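Local coordinates for protein dihydropteroate synthase (Xanthomonas albilineans GPE PC73, PDB 6DAY) that probably condenses para-aminobenzoate with 6-hydroxymethyl-7,8-dihydropterin diphosphate to give 7,8-dihydropteroate, the precursor of folates, at residues D[24-29]-D[58-63]; D[157-162]-D[195-200]; D[189-194]-D[207-212]; D[222-227]-D[261-266]. All blocks are in the same frame, centred on the assembly; numbering follows the deposited sequence.

Contact 1 comes first along the chain and closes the loop from strand 21-27 through helix 41-54 to the neighbouring strand 59-63. Contacts 2 and 3 follow, and they cross: the loop before helix 162-179 pairs with residues 195-200, while residues 189-194, lying between those two segments, reach on to 207-212 beyond them. Together they tie the end of strand 187-190 to the helices 162-179, 199-207 and 209-212. Contact 4 closes last, joining the loop after strand 220-221 to the end of strand 259-262. That strand lies beside 21-27, so contacts 1 and 4 meet and share a sulfate; contacts 2, 3 and 4 all touch one bound 4-aminobenzoate.

Contact 1: D[24-29]-D[58-63]; sequences GIVNVT and DLLDIG. With SO4 (sulfate ion), chain U.
The flat peptide groups of Gly24-Val28 and Leu59-Gly63 meet at their edges through five backbone N-H...O=C bonds. Asp61 N to Gly24 O is 2.8 Å and Val26 N to Asp61 O is 2.9 Å. The last bond, Val28 N to Gly63 O at 2.8 Å, carries the pairing past the end of strand 24-27. Two more flat groups, the Asn27 amide and the Asp61 carboxylate, stand with Ile25 on one side of this pair of strands; the other side bears Val26, Leu60 and Ile62. On the latter, Val26 CB rests against Ile62 CG1 at 4.0 Å, while its CG2, turned toward the backbone N side, lies 4.2 Å from Leu60 CB. Helices 41-54 and 76-93 cover this apolar side. On the face of Ile25, Asn27 and Asp61, the Asn27 amide uses both ends: ND2 donates to sulfate O1 at 3.0 Å, and OD1 receives a weak bond from a water that also donates to Asp61 O. Asp61 OD1 bonds Ser99 of the adjacent strand 98-101, and OD2 bonds Asn120 of the next strand beyond and forms a salt bridge with Arg261. The parallel pairing, with helix 41-54 linking the strands, is a beta-alpha-beta unit of the TIM barrel, and the sulfate, held at the C-terminal mouth of the barrel, probably marks where the family binds phosphate of the pterin diphosphate.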
loop_
_atom_site.group_PDB
_atom_site.type_symbol
_atom_site.label_atom_id
_atom_site.label_comp_id
_atom_site.label_asym_id
_atom_site.label_seq_id
_atom_site.Cartn_x
_atom_site.Cartn_y
_atom_site.Cartn_z
ATOM N N GLY D 24 8.326 1.712 -15.874
ATOM C CA GLY D 24 7.884 1.512 -14.504
ATOM C C GLY D 24 8.321 2.642 -13.613
ATOM O O GLY D 24 9.477 3.086 -13.671
ATOM N N ILE D 25 7.389 3.136 -12.810
ATOM C CA ILE D 25 7.670 4.275 -11.932
ATOM C C ILE D 25 8.401 3.804 -10.677
ATOM O O ILE D 25 7.897 2.975 -9.909
ATOM C CB ILE D 25 6.384 5.023 -11.577
ATOM C CG1 ILE D 25 5.679 5.566 -12.852
ATOM C CG2 ILE D 25 6.678 6.125 -10.518
ATOM C CD1 ILE D 25 4.332 6.140 -12.611
ATOM N N VAL D 26 9.568 4.388 -10.417
ATOM C CA VAL D 26 10.334 4.091 -9.197
ATOM C C VAL D 26 10.487 5.410 -8.469
ATOM O O VAL D 26 11.394 6.197 -8.776
ATOM C CB VAL D 26 11.703 3.474 -9.489
ATOM C CG1 VAL D 26 12.443 3.190 -8.175
ATOM C CG2 VAL D 26 11.523 2.197 -10.298
ATOM N N ASN D 27 9.620 5.659 -7.494
ATOM C CA ASN D 27 9.727 6.889 -6.704
ATOM C C ASN D 27 10.647 6.656 -5.507
ATOM O O ASN D 27 10.522 5.643 -4.808
ATOM C CB ASN D 27 8.357 7.357 -6.230
ATOM C CG ASN D 27 7.527 7.967 -7.357
ATOM O OD1 ASN D 27 8.059 8.596 -8.267
ATOM N ND2 ASN D 27 6.227 7.781 -7.291
ATOM N N VAL D 28 11.591 7.592 -5.286
ATOM C CA VAL D 28 12.527 7.458 -4.173
ATOM C C VAL D 28 12.181 8.532 -3.164
ATOM O O VAL D 28 12.812 9.590 -3.121
ATOM C CB VAL D 28 14.006 7.579 -4.617
ATOM C CG1 VAL D 28 14.908 7.114 -3.501
ATOM C CG2 VAL D 28 14.228 6.739 -5.852
ATOM N N THR D 29 11.098 8.330 -2.425
ATOM C CA THR D 29 10.745 9.331 -1.442
ATOM C C THR D 29 10.429 8.604 -0.149
ATOM O O THR D 29 9.899 7.484 -0.190
ATOM C CB THR D 29 9.559 10.200 -1.892
ATOM O OG1 THR D 29 8.423 9.367 -2.143
ATOM C CG2 THR D 29 9.912 10.994 -3.183
ATOM N N ASP D 58 9.822 -2.361 -19.501
ATOM C CA ASP D 58 10.841 -2.184 -20.533
ATOM C C ASP D 58 11.891 -1.179 -20.128
ATOM O O ASP D 58 12.989 -1.184 -20.702
ATOM C CB ASP D 58 10.176 -1.740 -21.825
ATOM C CG ASP D 58 9.184 -2.803 -22.351
ATOM O OD1 ASP D 58 9.685 -3.877 -22.785
ATOM O OD2 ASP D 58 7.951 -2.587 -22.314
ATOM N N LEU D 59 11.570 -0.324 -19.160
ATOM C CA LEU D 59 12.540 0.648 -18.653
ATOM C C LEU D 59 12.028 1.119 -17.298
ATOM O O LEU D 59 10.882 0.876 -16.956
ATOM C CB LEU D 59 12.714 1.817 -19.622
ATOM C CG LEU D 59 11.567 2.772 -19.904
ATOM C CD1 LEU D 59 12.156 4.088 -20.420
ATOM C CD2 LEU D 59 10.592 2.173 -20.934
ATOM N N LEU D 60 12.916 1.720 -16.474
ATOM C CA LEU D 60 12.499 2.185 -15.156
ATOM C C LEU D 60 12.748 3.680 -15.091
ATOM O O LEU D 60 13.736 4.151 -15.651
ATOM C CB LEU D 60 13.289 1.503 -14.042
ATOM C CG LEU D 60 13.143 -0.013 -13.960
ATOM C CD1 LEU D 60 14.103 -0.583 -12.898
ATOM C CD2 LEU D 60 11.701 -0.421 -13.642
ATOM N N ASP D 61 11.841 4.422 -14.448
ATOM C CA ASP D 61 11.949 5.869 -14.315
ATOM C C ASP D 61 12.153 6.188 -12.838
ATOM O O ASP D 61 11.224 6.046 -12.044
ATOM C CB ASP D 61 10.717 6.590 -14.830
ATOM C CG ASP D 61 10.895 8.090 -14.921
ATOM O OD1 ASP D 61 12.000 8.546 -15.264
ATOM O OD2 ASP D 61 9.928 8.829 -14.663
ATOM N N ILE D 62 13.328 6.714 -12.488
ATOM C CA ILE D 62 13.729 6.877 -11.093
ATOM C C ILE D 62 13.652 8.358 -10.757
ATOM O O ILE D 62 14.294 9.190 -11.418
ATOM C CB ILE D 62 15.132 6.291 -10.869
ATOM C CG1 ILE D 62 15.100 4.785 -11.060
ATOM C CG2 ILE D 62 15.732 6.706 -9.478
ATOM C CD1 ILE D 62 16.154 4.260 -11.959
ATOM N N GLY D 63 12.853 8.699 -9.764
ATOM C CA GLY D 63 12.683 10.102 -9.433
ATOM C C GLY D 63 12.722 10.370 -7.952
ATOM O O GLY D 63 12.191 9.580 -7.175
HETATM S S SO4 U . 4.157 9.877 -9.696
HETATM O O1 SO4 U . 3.890 8.685 -8.879
HETATM O O2 SO4 U . 3.567 11.063 -9.075
HETATM O O3 SO4 U . 5.610 10.126 -9.779
HETATM O O4 SO4 U . 3.616 9.683 -11.044
HETATM O O HOH W 1 9.778 8.346 -11.099
#

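Contact 2: D[157-162]-D[195-200]; sequences PHYDDV and FGKSTA. With PAB (4-aminobenzoic acid), chain R.
Tyr159 carries its ring beside its own backbone N and anti to the carbonyl carbon (chi1 -54°), which swings OH across to Gly196 of the facing loop. Tyr159 OH donates to Gly196 O at 2.9 Å; the donor stands about 45° above the carbonyl plane, away from the usual in-plane approach, whereas the oxygen itself lies near the plane of the tyrosine ring, at its edge. The same oxygen is approached by the ring of Pro157, with CD 3.0 Å from Gly196 O. Gly196 has a positive phi (73°), and its CA lies close to the Pro157 ring. Lys197 crosses Tyr159 obliquely, CG 3.9 Å from the Tyr159 OH, and Val162 CG2 lies over one face of the tyrosine ring. Bends at chi2 and chi4 turn the lysine back on its own loop, where NZ donates to Phe195 O at 2.9 Å and also binds His145 ND1 and Gly192 O. Just before Gly196, the ring of Phe195 leaves this contact and lays one face against the bound 4-aminobenzoate, CE1 being 3.4 Å from PAB C5. Two backbone carbonyls and an imidazole nitrogen around Lys197 NZ are consistent with a charged amine acting as donor to all three, which together with the tyrosine bond would fix the fold of the loop that presents Phe195 to the substrate.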
loop_
_atom_site.group_PDB
_atom_site.type_symbol
_atom_site.label_atom_id
_atom_site.label_comp_id
_atom_site.label_asym_id
_atom_site.label_seq_id
_atom_site.Cartn_x
_atom_site.Cartn_y
_atom_site.Cartn_z
ATOM N N PRO D 157 -4.822 25.665 -14.464
ATOM C CA PRO D 157 -5.166 26.757 -15.375
ATOM C C PRO D 157 -6.300 26.385 -16.314
ATOM O O PRO D 157 -6.626 25.215 -16.523
ATOM C CB PRO D 157 -3.874 26.987 -16.169
ATOM C CG PRO D 157 -3.193 25.713 -16.125
ATOM C CD PRO D 157 -3.513 25.085 -14.793
ATOM N N HIS D 158 -6.903 27.417 -16.875
ATOM C CA HIS D 158 -7.942 27.256 -17.873
ATOM C C HIS D 158 -7.307 27.460 -19.239
ATOM O O HIS D 158 -6.455 28.338 -19.413
ATOM C CB HIS D 158 -9.079 28.255 -17.663
ATOM N N TYR D 159 -7.706 26.636 -20.197
ATOM C CA TYR D 159 -7.212 26.764 -21.556
ATOM C C TYR D 159 -8.365 27.091 -22.484
ATOM O O TYR D 159 -9.472 26.564 -22.330
ATOM C CB TYR D 159 -6.557 25.472 -22.045
ATOM C CG TYR D 159 -5.467 24.926 -21.153
ATOM C CD1 TYR D 159 -4.142 25.251 -21.384
ATOM C CD2 TYR D 159 -5.763 24.075 -20.089
ATOM C CE1 TYR D 159 -3.148 24.750 -20.588
ATOM C CE2 TYR D 159 -4.771 23.565 -19.284
ATOM C CZ TYR D 159 -3.461 23.912 -19.533
ATOM O OH TYR D 159 -2.443 23.417 -18.754
ATOM N N ASP D 160 -8.067 27.889 -23.506
ATOM C CA ASP D 160 -9.050 28.113 -24.552
ATOM C C ASP D 160 -9.141 26.883 -25.444
ATOM O O ASP D 160 -10.241 26.447 -25.798
ATOM C CB ASP D 160 -8.683 29.359 -25.357
ATOM N N ASP D 161 -7.994 26.280 -25.757
ATOM C CA ASP D 161 -7.905 25.057 -26.556
ATOM C C ASP D 161 -6.700 24.255 -26.046
ATOM O O ASP D 161 -5.600 24.382 -26.582
ATOM C CB ASP D 161 -7.774 25.387 -28.039
ATOM C CG ASP D 161 -7.835 24.152 -28.938
ATOM O OD1 ASP D 161 -7.689 23.011 -28.452
ATOM O OD2 ASP D 161 -8.019 24.334 -30.158
ATOM N N VAL D 162 -6.938 23.385 -25.043
ATOM C CA VAL D 162 -5.827 22.673 -24.391
ATOM C C VAL D 162 -5.051 21.811 -25.390
ATOM O O VAL D 162 -3.820 21.721 -25.322
ATOM C CB VAL D 162 -6.327 21.844 -23.183
ATOM C CG1 VAL D 162 -7.191 20.668 -23.624
ATOM C CG2 VAL D 162 -5.136 21.330 -22.366
ATOM N N PHE D 195 -0.942 17.568 -15.072
ATOM C CA PHE D 195 -0.126 18.720 -14.657
ATOM C C PHE D 195 -0.824 20.003 -15.083
ATOM O O PHE D 195 -0.665 20.465 -16.214
ATOM C CB PHE D 195 1.284 18.662 -15.246
ATOM C CG PHE D 195 2.178 17.650 -14.584
ATOM C CD1 PHE D 195 2.051 16.297 -14.867
ATOM C CD2 PHE D 195 3.150 18.051 -13.683
ATOM C CE1 PHE D 195 2.892 15.360 -14.281
ATOM C CE2 PHE D 195 3.981 17.124 -13.086
ATOM C CZ PHE D 195 3.856 15.780 -13.388
ATOM N N GLY D 196 -1.587 20.597 -14.175
ATOM C CA GLY D 196 -2.262 21.804 -14.577
ATOM C C GLY D 196 -3.424 21.575 -15.517
ATOM O O GLY D 196 -3.722 22.459 -16.324
ATOM N N LYS D 197 -4.048 20.384 -15.489
ATOM C CA LYS D 197 -5.189 20.069 -16.350
ATOM C C LYS D 197 -6.341 19.464 -15.563
ATOM O O LYS D 197 -6.161 18.560 -14.744
ATOM C CB LYS D 197 -4.774 19.101 -17.439
ATOM C CG LYS D 197 -3.762 19.716 -18.410
ATOM C CD LYS D 197 -2.691 18.716 -18.785
ATOM C CE LYS D 197 -1.665 19.370 -19.700
ATOM N NZ LYS D 197 -0.398 19.445 -18.956
ATOM N N SER D 198 -7.547 19.920 -15.885
ATOM C CA SER D 198 -8.745 19.361 -15.292
ATOM C C SER D 198 -9.013 17.982 -15.887
ATOM O O SER D 198 -8.419 17.579 -16.886
ATOM C CB SER D 198 -9.936 20.270 -15.562
ATOM O OG SER D 198 -10.308 20.132 -16.928
ATOM N N THR D 199 -9.947 17.255 -15.281
ATOM C CA THR D 199 -10.336 15.971 -15.858
ATOM C C THR D 199 -10.757 16.124 -17.314
ATOM O O THR D 199 -10.356 15.329 -18.176
ATOM C CB THR D 199 -11.444 15.343 -15.020
ATOM O OG1 THR D 199 -10.918 15.037 -13.727
ATOM C CG2 THR D 199 -11.956 14.046 -15.664
ATOM N N ALA D 200 -11.562 17.148 -17.605
ATOM C CA ALA D 200 -12.013 17.379 -18.976
ATOM C C ALA D 200 -10.837 17.624 -19.919
ATOM O O ALA D 200 -10.805 17.084 -21.033
ATOM C CB ALA D 200 -12.985 18.565 -19.016
HETATM C "C1'" PAB R . -2.392 13.897 -10.498
HETATM O "O1'" PAB R . -2.899 13.034 -9.738
HETATM O "O2'" PAB R . -3.131 14.646 -11.167
HETATM C C1 PAB R . -0.883 14.028 -10.607
HETATM C C2 PAB R . -0.104 13.105 -9.934
HETATM C C3 PAB R . 1.271 13.179 -10.000
HETATM C C4 PAB R . 1.873 14.186 -10.735
HETATM C C5 PAB R . 1.090 15.119 -11.412
HETATM C C6 PAB R . -0.292 15.045 -11.355
HETATM N N4 PAB R . 3.329 14.244 -10.774
#

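Contact 3: D[189-194]-D[207-212]; sequences IDPGFG and AHLPRL. With PAB (4-aminobenzoic acid), chain R.
Pro191 presents its ring to the ends of two leucines of the 207-212 segment. It crosses Leu209 at about a right angle and Leu212 obliquely, with CG 4.1 Å from Leu209 CD1 and CB 3.7 Å from Leu212 CD1. Leu209 extends CG anti to its backbone N (chi1 -164°), and its CD1 also comes within 4.4 Å of Phe193 CZ, meeting that ring obliquely. Two residues before Pro191, Ile189 has CG1 lodged between its backbone N and carbonyl carbon, and CD1 reaches the Leu212 carbonyl oxygen at 3.9 Å. This is apolar packing at the end of a barrel strand, 187-190, where the chain turns into a loop that runs to the bound 4-aminobenzoate at the C-terminal end of the TIM barrel. The turn itself is an Asx turn: Asp190 OD1 accepts from Gly192 N at 2.7 Å, met from 46° above the carboxylate plane. Leu205 and Leu206 of helix 199-207 pack on Phe193, and Leu170 of helix 162-179 on Leu212. At the far end of the loop Gly194 O lies 3.5 Å from C6 of the bound 4-aminobenzoate. On the other segment, Ala207 and His208 pack on Val281 of a neighbouring subunit.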
loop_
_atom_site.group_PDB
_atom_site.type_symbol
_atom_site.label_atom_id
_atom_site.label_comp_id
_atom_site.label_asym_id
_atom_site.label_seq_id
_atom_site.Cartn_x
_atom_site.Cartn_y
_atom_site.Cartn_z
ATOM N N ILE D 189 8.169 13.334 -26.433
ATOM C CA ILE D 189 7.286 14.348 -25.877
ATOM C C ILE D 189 6.204 13.675 -25.048
ATOM O O ILE D 189 5.886 12.492 -25.223
ATOM C CB ILE D 189 6.643 15.248 -26.948
ATOM C CG1 ILE D 189 5.836 14.450 -27.992
ATOM C CG2 ILE D 189 7.699 16.093 -27.634
ATOM C CD1 ILE D 189 5.241 15.366 -29.029
ATOM N N ASP D 190 5.635 14.472 -24.135
ATOM C CA ASP D 190 4.645 13.998 -23.168
ATOM C C ASP D 190 3.635 15.121 -22.945
ATOM O O ASP D 190 4.026 16.240 -22.550
ATOM C CB ASP D 190 5.417 13.623 -21.894
ATOM C CG ASP D 190 4.526 13.209 -20.735
ATOM O OD1 ASP D 190 3.297 13.370 -20.795
ATOM O OD2 ASP D 190 5.083 12.720 -19.738
ATOM N N PRO D 191 2.345 14.895 -23.169
ATOM C CA PRO D 191 1.372 15.975 -22.942
ATOM C C PRO D 191 1.212 16.341 -21.481
ATOM O O PRO D 191 0.499 17.317 -21.181
ATOM C CB PRO D 191 0.062 15.398 -23.499
ATOM C CG PRO D 191 0.224 13.961 -23.371
ATOM C CD PRO D 191 1.674 13.672 -23.683
ATOM N N GLY D 192 1.771 15.555 -20.572
ATOM C CA GLY D 192 1.713 15.904 -19.156
ATOM C C GLY D 192 0.323 15.755 -18.569
ATOM O O GLY D 192 -0.218 16.691 -17.968
ATOM N N PHE D 193 -0.285 14.583 -18.725
ATOM C CA PHE D 193 -1.567 14.388 -18.084
ATOM C C PHE D 193 -1.471 14.684 -16.589
ATOM O O PHE D 193 -0.498 14.308 -15.931
ATOM C CB PHE D 193 -2.003 12.952 -18.321
ATOM C CG PHE D 193 -2.328 12.644 -19.751
ATOM C CD1 PHE D 193 -3.461 13.184 -20.345
ATOM C CD2 PHE D 193 -1.539 11.780 -20.495
ATOM C CE1 PHE D 193 -3.812 12.877 -21.650
ATOM C CE2 PHE D 193 -1.875 11.471 -21.815
ATOM C CZ PHE D 193 -3.031 12.039 -22.395
ATOM N N GLY D 194 -2.487 15.393 -16.066
ATOM C CA GLY D 194 -2.567 15.741 -14.664
ATOM C C GLY D 194 -1.838 17.010 -14.241
ATOM O O GLY D 194 -2.078 17.486 -13.122
ATOM N N ALA D 207 -8.138 11.820 -25.994
ATOM C CA ALA D 207 -8.935 11.573 -27.192
ATOM C C ALA D 207 -8.210 12.055 -28.443
ATOM O O ALA D 207 -8.283 11.418 -29.505
ATOM C CB ALA D 207 -10.294 12.261 -27.067
ATOM N N HIS D 208 -7.523 13.187 -28.339
ATOM C CA HIS D 208 -6.842 13.818 -29.464
ATOM C C HIS D 208 -5.367 13.510 -29.497
ATOM O O HIS D 208 -4.611 14.192 -30.200
ATOM C CB HIS D 208 -7.070 15.319 -29.415
ATOM C CG HIS D 208 -8.476 15.695 -29.753
ATOM N ND1 HIS D 208 -9.001 15.527 -31.016
ATOM C CD2 HIS D 208 -9.479 16.180 -28.985
ATOM C CE1 HIS D 208 -10.263 15.915 -31.017
ATOM N NE2 HIS D 208 -10.576 16.325 -29.799
ATOM N N LEU D 209 -4.944 12.489 -28.764
ATOM C CA LEU D 209 -3.529 12.147 -28.760
ATOM C C LEU D 209 -2.959 11.841 -30.149
ATOM O O LEU D 209 -1.778 12.158 -30.366
ATOM C CB LEU D 209 -3.311 10.982 -27.779
ATOM C CG LEU D 209 -1.912 10.649 -27.296
ATOM C CD1 LEU D 209 -1.325 11.825 -26.479
ATOM C CD2 LEU D 209 -1.935 9.398 -26.454
ATOM N N PRO D 210 -3.703 11.284 -31.120
ATOM C CA PRO D 210 -3.085 11.038 -32.432
ATOM C C PRO D 210 -2.487 12.284 -33.050
ATOM O O PRO D 210 -1.454 12.194 -33.725
ATOM C CB PRO D 210 -4.266 10.493 -33.257
ATOM C CG PRO D 210 -5.070 9.791 -32.259
ATOM C CD PRO D 210 -5.049 10.682 -31.061
ATOM N N ARG D 211 -3.067 13.454 -32.755
ATOM C CA ARG D 211 -2.609 14.727 -33.292
ATOM C C ARG D 211 -1.204 15.073 -32.794
ATOM O O ARG D 211 -0.441 15.761 -33.483
ATOM C CB ARG D 211 -3.648 15.791 -32.899
ATOM C CG ARG D 211 -3.332 17.222 -33.270
ATOM C CD ARG D 211 -3.761 17.524 -34.701
ATOM N NE ARG D 211 -2.884 16.882 -35.684
ATOM C CZ ARG D 211 -1.608 17.209 -35.881
ATOM N NH1 ARG D 211 -1.046 18.181 -35.174
ATOM N NH2 ARG D 211 -0.887 16.568 -36.792
ATOM N N LEU D 212 -0.831 14.587 -31.630
ATOM C CA LEU D 212 0.510 14.815 -31.122
ATOM C C LEU D 212 1.506 13.796 -31.627
ATOM O O LEU D 212 2.703 14.079 -31.656
ATOM C CB LEU D 212 0.525 14.737 -29.588
ATOM C CG LEU D 212 0.186 15.912 -28.683
ATOM C CD1 LEU D 212 0.353 15.460 -27.234
ATOM C CD2 LEU D 212 1.051 17.142 -28.981
HETATM C "C1'" PAB R . -2.392 13.897 -10.498
HETATM O "O1'" PAB R . -2.899 13.034 -9.738
HETATM O "O2'" PAB R . -3.131 14.646 -11.167
HETATM C C1 PAB R . -0.883 14.028 -10.607
HETATM C C2 PAB R . -0.104 13.105 -9.934
HETATM C C3 PAB R . 1.271 13.179 -10.000
HETATM C C4 PAB R . 1.873 14.186 -10.735
HETATM C C5 PAB R . 1.090 15.119 -11.412
HETATM C C6 PAB R . -0.292 15.045 -11.355
HETATM N N4 PAB R . 3.329 14.244 -10.774
#

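Contact 4: D[222-227]-D[261-266]; sequences GLSRKR and RVHDVA. With PAB (4-aminobenzoic acid), chain R; SO4 (sulfate ion), chain U.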
loop_
_atom_site.group_PDB
_atom_site.type_symbol
_atom_site.label_atom_id
_atom_site.label_comp_id
_atom_site.label_asym_id
_atom_site.label_seq_id
_atom_site.Cartn_x
_atom_site.Cartn_y
_atom_site.Cartn_z
ATOM N N GLY D 222 1.335 9.238 -19.478
ATOM C CA GLY D 222 1.384 8.825 -18.083
ATOM C C GLY D 222 0.143 9.269 -17.358
ATOM O O GLY D 222 0.039 10.425 -16.968
ATOM N N LEU D 223 -0.839 8.361 -17.193
ATOM C CA LEU D 223 -2.058 8.685 -16.459
ATOM C C LEU D 223 -2.190 7.842 -15.207
ATOM O O LEU D 223 -3.275 7.768 -14.626
ATOM C CB LEU D 223 -3.297 8.468 -17.336
ATOM C CG LEU D 223 -3.346 9.308 -18.599
ATOM C CD1 LEU D 223 -3.094 8.436 -19.829
ATOM C CD2 LEU D 223 -4.675 9.986 -18.686
ATOM N N SER D 224 -1.100 7.231 -14.767
ATOM C CA SER D 224 -1.190 6.174 -13.754
ATOM C C SER D 224 -1.671 6.680 -12.403
ATOM O O SER D 224 -0.989 7.474 -11.728
ATOM C CB SER D 224 0.162 5.473 -13.640
ATOM O OG SER D 224 0.090 4.366 -12.742
ATOM N N ARG D 225 -2.814 6.156 -11.966
ATOM C CA ARG D 225 -3.410 6.440 -10.667
ATOM C C ARG D 225 -3.653 7.918 -10.449
ATOM O O ARG D 225 -3.766 8.370 -9.316
ATOM C CB ARG D 225 -2.574 5.867 -9.525
ATOM C CG ARG D 225 -2.217 4.398 -9.700
ATOM C CD ARG D 225 -1.513 3.910 -8.412
ATOM N NE ARG D 225 -1.268 2.477 -8.468
ATOM C CZ ARG D 225 -0.799 1.758 -7.457
ATOM N NH1 ARG D 225 -0.494 2.335 -6.298
ATOM N NH2 ARG D 225 -0.635 0.458 -7.610
ATOM N N LYS D 226 -3.765 8.693 -11.519
ATOM C CA LYS D 226 -3.932 10.119 -11.321
ATOM C C LYS D 226 -5.354 10.479 -10.883
ATOM O O LYS D 226 -6.325 9.701 -11.019
ATOM C CB LYS D 226 -3.580 10.841 -12.604
ATOM C CG LYS D 226 -2.113 10.644 -12.950
ATOM C CD LYS D 226 -1.563 11.856 -13.626
ATOM C CE LYS D 226 -0.071 11.686 -13.941
ATOM N NZ LYS D 226 0.768 11.602 -12.731
ATOM N N ARG D 227 -5.452 11.701 -10.350
ATOM C CA ARG D 227 -6.693 12.218 -9.799
ATOM C C ARG D 227 -7.803 12.155 -10.846
ATOM O O ARG D 227 -8.943 11.840 -10.520
ATOM C CB ARG D 227 -6.493 13.652 -9.273
ATOM C CG ARG D 227 -5.888 13.724 -7.853
ATOM C CD ARG D 227 -6.733 12.923 -6.842
ATOM N NE ARG D 227 -6.052 12.546 -5.593
ATOM C CZ ARG D 227 -4.911 11.860 -5.511
ATOM N NH1 ARG D 227 -4.269 11.468 -6.599
ATOM N NH2 ARG D 227 -4.401 11.573 -4.324
ATOM N N ARG D 261 3.971 5.357 -18.897
ATOM C CA ARG D 261 4.619 5.545 -17.594
ATOM C C ARG D 261 3.631 5.111 -16.513
ATOM O O ARG D 261 2.632 5.793 -16.258
ATOM C CB ARG D 261 5.094 6.990 -17.408
ATOM C CG ARG D 261 5.852 7.200 -16.099
ATOM C CD ARG D 261 6.417 8.637 -15.987
ATOM N NE ARG D 261 7.062 8.781 -14.699
ATOM C CZ ARG D 261 6.442 9.188 -13.586
ATOM N NH1 ARG D 261 5.159 9.503 -13.594
ATOM N NH2 ARG D 261 7.136 9.290 -12.449
ATOM N N VAL D 262 3.897 3.978 -15.876
ATOM C CA VAL D 262 2.875 3.350 -15.033
ATOM C C VAL D 262 3.443 2.855 -13.715
ATOM O O VAL D 262 4.610 2.459 -13.612
ATOM C CB VAL D 262 2.168 2.148 -15.770
ATOM C CG1 VAL D 262 1.796 2.558 -17.180
ATOM C CG2 VAL D 262 3.099 0.953 -15.813
ATOM N N HIS D 263 2.556 2.787 -12.711
ATOM C CA HIS D 263 2.881 2.078 -11.483
ATOM C C HIS D 263 2.625 0.582 -11.627
ATOM O O HIS D 263 3.400 -0.231 -11.111
ATOM C CB HIS D 263 2.008 2.557 -10.320
ATOM C CG HIS D 263 2.157 4.003 -10.010
ATOM N ND1 HIS D 263 1.345 4.965 -10.568
ATOM C CD2 HIS D 263 3.006 4.656 -9.177
ATOM C CE1 HIS D 263 1.710 6.158 -10.121
ATOM N NE2 HIS D 263 2.709 5.996 -9.268
ATOM N N ASP D 264 1.528 0.228 -12.304
ATOM C CA ASP D 264 1.026 -1.162 -12.337
ATOM C C ASP D 264 1.528 -1.880 -13.582
ATOM O O ASP D 264 0.836 -2.062 -14.607
ATOM C CB ASP D 264 -0.488 -1.160 -12.214
ATOM C CG ASP D 264 -0.922 -0.422 -10.952
ATOM O OD1 ASP D 264 -0.788 -1.003 -9.855
ATOM O OD2 ASP D 264 -1.308 0.763 -11.035
ATOM N N VAL D 265 2.774 -2.303 -13.474
ATOM C CA VAL D 265 3.503 -2.772 -14.640
ATOM C C VAL D 265 2.919 -4.090 -15.150
ATOM O O VAL D 265 2.604 -4.210 -16.339
ATOM C CB VAL D 265 5.004 -2.861 -14.325
ATOM C CG1 VAL D 265 5.737 -3.610 -15.440
ATOM C CG2 VAL D 265 5.599 -1.426 -14.151
ATOM N N ALA D 266 2.762 -5.095 -14.270
ATOM C CA ALA D 266 2.301 -6.401 -14.727
ATOM C C ALA D 266 0.941 -6.294 -15.420
ATOM O O ALA D 266 0.697 -6.936 -16.464
ATOM C CB ALA D 266 2.227 -7.366 -13.535
HETATM C "C1'" PAB R . -2.392 13.897 -10.498
HETATM O "O1'" PAB R . -2.899 13.034 -9.738
HETATM O "O2'" PAB R . -3.131 14.646 -11.167
HETATM C C1 PAB R . -0.883 14.028 -10.607
HETATM C C2 PAB R . -0.104 13.105 -9.934
HETATM C C3 PAB R . 1.271 13.179 -10.000
HETATM C C4 PAB R . 1.873 14.186 -10.735
HETATM C C5 PAB R . 1.090 15.119 -11.412
HETATM C C6 PAB R . -0.292 15.045 -11.355
HETATM N N4 PAB R . 3.329 14.244 -10.774
HETATM S S SO4 U . 4.157 9.877 -9.696
HETATM O O1 SO4 U . 3.890 8.685 -8.879
HETATM O O2 SO4 U . 3.567 11.063 -9.075
HETATM O O3 SO4 U . 5.610 10.126 -9.779
HETATM O O4 SO4 U . 3.616 9.683 -11.044
HETATM O O HOH W 2 -0.737 1.970 -13.346
HETATM O O HOH W 3 1.787 8.189 -15.091
#
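Ser224 and His263 make the tight part. Ser224 OG sits 2.6 Å from His263 ND1, near the imidazole plane, and accepts a straight bond from His263 N at 2.9 Å; a water adds a third partner. Arg225 crosses the histidine obliquely, its guanidinium face against His263 CB, and grips Asp264 in a side-on, bidentate salt bridge: NE to OD2 at 3.1 Å, NH2 to OD1 at 2.7 Å, flat groups nearly coplanar (27°). A type II turn from Leu223 to Lys226 brings Arg225 there, at the C-terminal end of the barrel's strands 220-221 and 259-262. Toward the ligands direct contacts give way to anion and water bridges. Arg261 and His263 hold the sulfate, with Arg261 NH1 to O4 and His263 NE2 to O1 both 3.0 Å, while Arg261 NE salt-bridges Asp61 OD2. Arg227 N donates to O1' of 4-aminobenzoate at 2.9 Å, whereas Lys226 NZ only nears the ring, 3.2 Å from PAB C3, and a second water links Ser224 N to Arg261 O.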